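Local coordinates for protein nucleocapsid (Equine arteritis virus, PDB 2I9F) that builds the viral nucleocapsid, this fragment being its capsid-forming domain, while the whole protein probably binds RNA, at residues I35-S39 against Y49-W53. Coordinates in Å, arbitrary orientation, origin at the centre of the assembly. Residue numbers count along the deposited sequence, not the author numbering.
Sequences IGHGS and YTVSW
Ile35, with phi/psi of -98/8, is the first residue to leave helical geometry after helix 19-34. Gly36 then turns the chain in a left-handed conformation (88/18), and His37 (-95/159) and Gly38 (82/-171) lead the loop up to strand 47-53, antiparallel pairing starting at Ser39. The t rotamer of His37 (chi1 -158°, chi2 61°) carries its imidazole alongside the strand: CD2 lies 3.5 Å from Val51 CG2, while NE2 lies 3.0 Å from a water oxygen, and that water donates a hydrogen bond to Ser52 O at 2.5 Å. The carbonyl of the same histidine accepts a short hydrogen bond, Tyr49 OH to His37 O at 2.6 Å, made possible by a t side chain (chi1 -177°, chi2 68°) that extends the phenol along the loop; Arg14 of the second subunit also donates to His37 O. At Gly38 CA comes to 4.0 Å from Val51 CA, 3.0 Å from Thr50 O and 3.8 Å from Val51 CG2, and a CB there would collide with Thr50 O, Tyr49 OH and Val51 CB. Ser39 enters the sheet as the hydrogen-bonded partner of Thr50 (CA-CA 5.3 Å): Ser39 N to Thr50 O is 2.8 Å, Thr50 N to Ser39 O is 3.0 Å, and a CA-H...O contact joins Tyr49 CA to Ser39 O at 3.4 Å. Ser39 CB and Thr50 CG2, on one face, meet at 4.0 Å. Residues 49-53 also pair antiparallel with a strand of the second subunit, Ser52 OG bonding Thr48 OG1 there. The geometry is that of a helix-to-hairpin junction in the arterivirus nucleocapsid capsid-forming domain, whose beta-sheet continues across the dimer interface.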
ATOM      1  N   ILE A  35       0.835  -0.242 -10.555  1.00 17.18           N
ATOM      2  CA  ILE A  35       1.540  -1.442 -10.149  1.00 15.83           C
ATOM      3  C   ILE A  35       0.711  -2.343  -9.237  1.00 16.95           C
ATOM      4  O   ILE A  35       1.213  -3.360  -8.728  1.00 17.32           O
ATOM      5  CB  ILE A  35       2.985  -1.121  -9.616  1.00 16.50           C
ATOM      6  CG1 ILE A  35       3.008  -0.384  -8.255  1.00 13.95           C
ATOM      7  CG2 ILE A  35       3.790  -0.372 -10.703  1.00 16.34           C
ATOM      8  CD1 ILE A  35       4.386  -0.462  -7.590  1.00 13.70           C
ATOM      9  N   GLY A  36      -0.570  -1.987  -9.081  1.00 16.64           N
ATOM     10  CA  GLY A  36      -1.586  -2.818  -8.413  1.00 14.94           C
ATOM     11  C   GLY A  36      -1.700  -2.638  -6.910  1.00 14.59           C
ATOM     12  O   GLY A  36      -2.276  -3.482  -6.234  1.00 15.18           O
ATOM     13  N   HIS A  37      -1.170  -1.538  -6.372  1.00 13.54           N
ATOM     14  CA  HIS A  37      -1.185  -1.286  -4.915  1.00 14.13           C
ATOM     15  C   HIS A  37      -2.429  -0.422  -4.624  1.00 12.70           C
ATOM     16  O   HIS A  37      -2.944   0.251  -5.541  1.00 14.02           O
ATOM     17  CB  HIS A  37       0.119  -0.595  -4.443  1.00 13.98           C
ATOM     18  CG  HIS A  37       0.421  -0.761  -2.962  1.00 20.63           C
ATOM     19  ND1 HIS A  37       0.629  -1.995  -2.363  1.00 26.35           N
ATOM     20  CD2 HIS A  37       0.576   0.152  -1.964  1.00 24.16           C
ATOM     21  CE1 HIS A  37       0.888  -1.831  -1.069  1.00 25.24           C
ATOM     22  NE2 HIS A  37       0.864  -0.539  -0.802  1.00 20.25           N
ATOM     23  N   GLY A  38      -2.883  -0.416  -3.385  1.00 11.69           N
ATOM     24  CA  GLY A  38      -4.057   0.350  -2.968  1.00 12.42           C
ATOM     25  C   GLY A  38      -5.343  -0.420  -3.317  1.00 13.56           C
ATOM     26  O   GLY A  38      -5.336  -1.615  -3.773  1.00 12.47           O
ATOM     27  N   SER A  39      -6.458   0.257  -3.159  1.00 12.85           N
ATOM     28  CA  SER A  39      -7.743  -0.402  -3.356  1.00 13.83           C
ATOM     29  C   SER A  39      -8.607   0.486  -4.235  1.00 14.12           C
ATOM     30  O   SER A  39      -8.780   1.661  -3.897  1.00 12.27           O
ATOM     31  CB  SER A  39      -8.451  -0.595  -2.017  1.00 11.76           C
ATOM     32  OG  SER A  39      -9.678  -1.300  -2.258  1.00 17.99           O
ATOM     33  N   TYR A  49     -10.476   5.442  -4.891  1.00 11.56           N
ATOM     34  CA  TYR A  49      -9.134   4.887  -4.800  1.00 11.75           C
ATOM     35  C   TYR A  49      -8.461   5.282  -3.474  1.00 11.70           C
ATOM     36  O   TYR A  49      -8.438   6.454  -3.078  1.00  9.32           O
ATOM     37  CB  TYR A  49      -8.263   5.280  -6.017  1.00  9.83           C
ATOM     38  CG  TYR A  49      -6.845   4.639  -5.966  1.00 10.18           C
ATOM     39  CD1 TYR A  49      -6.682   3.266  -6.117  1.00  9.68           C
ATOM     40  CD2 TYR A  49      -5.700   5.426  -5.694  1.00 10.00           C
ATOM     41  CE1 TYR A  49      -5.411   2.660  -6.037  1.00  6.63           C
ATOM     42  CE2 TYR A  49      -4.425   4.847  -5.582  1.00  8.45           C
ATOM     43  CZ  TYR A  49      -4.301   3.447  -5.818  1.00  6.75           C
ATOM     44  OH  TYR A  49      -3.089   2.874  -5.754  1.00  8.69           O
ATOM     45  N   THR A  50      -7.898   4.300  -2.795  1.00 11.03           N
ATOM     46  CA  THR A  50      -7.196   4.596  -1.562  1.00 13.89           C
ATOM     47  C   THR A  50      -5.872   3.841  -1.539  1.00 12.92           C
ATOM     48  O   THR A  50      -5.769   2.687  -2.023  1.00  9.95           O
ATOM     49  CB  THR A  50      -8.086   4.379  -0.263  1.00 14.11           C
ATOM     50  OG1 THR A  50      -7.316   4.773   0.902  1.00 18.04           O
ATOM     51  CG2 THR A  50      -8.538   2.962  -0.112  1.00 17.60           C
ATOM     52  N   VAL A  51      -4.838   4.516  -1.093  1.00 12.49           N
ATOM     53  CA  VAL A  51      -3.521   3.833  -1.048  1.00 12.75           C
ATOM     54  C   VAL A  51      -2.724   4.362   0.117  1.00 12.63           C
ATOM     55  O   VAL A  51      -2.841   5.539   0.455  1.00 12.23           O
ATOM     56  CB  VAL A  51      -2.716   3.944  -2.353  1.00 11.19           C
ATOM     57  CG1 VAL A  51      -2.273   5.427  -2.624  1.00 12.44           C
ATOM     58  CG2 VAL A  51      -1.468   2.988  -2.304  1.00 11.49           C
ATOM     59  N   SER A  52      -1.951   3.484   0.764  1.00 12.57           N
ATOM     60  CA  SER A  52      -1.137   3.878   1.928  1.00 13.40           C
ATOM     61  C   SER A  52       0.327   3.576   1.623  1.00 13.55           C
ATOM     62  O   SER A  52       0.622   2.623   0.944  1.00 13.03           O
ATOM     63  CB  SER A  52      -1.571   3.151   3.224  1.00 14.19           C
ATOM     64  OG  SER A  52      -2.891   3.510   3.599  1.00 11.67           O
ATOM     65  N   TRP A  53       1.228   4.424   2.110  1.00 12.25           N
ATOM     66  CA  TRP A  53       2.647   4.226   1.892  1.00 10.75           C
ATOM     67  C   TRP A  53       3.434   5.132   2.789  1.00  9.94           C
ATOM     68  O   TRP A  53       2.903   6.058   3.321  1.00  9.78           O
ATOM     69  CB  TRP A  53       3.022   4.465   0.434  1.00  9.51           C
ATOM     70  CG  TRP A  53       3.126   5.917  -0.053  1.00 12.95           C
ATOM     71  CD1 TRP A  53       4.300   6.598  -0.392  1.00  9.76           C
ATOM     72  CD2 TRP A  53       2.057   6.836  -0.263  1.00  9.74           C
ATOM     73  NE1 TRP A  53       3.990   7.860  -0.802  1.00 13.86           N
ATOM     74  CE2 TRP A  53       2.628   8.031  -0.785  1.00 10.73           C
ATOM     75  CE3 TRP A  53       0.651   6.744  -0.158  1.00  9.24           C
ATOM     76  CZ2 TRP A  53       1.845   9.151  -1.163  1.00 10.69           C
ATOM     77  CZ3 TRP A  53      -0.133   7.878  -0.508  1.00  9.49           C
ATOM     78  CH2 TRP A  53       0.452   9.049  -0.995  1.00 10.81           C
TER
HETATM   79  O   HOH W   1       2.211   0.753   1.589  1.00 31.85           O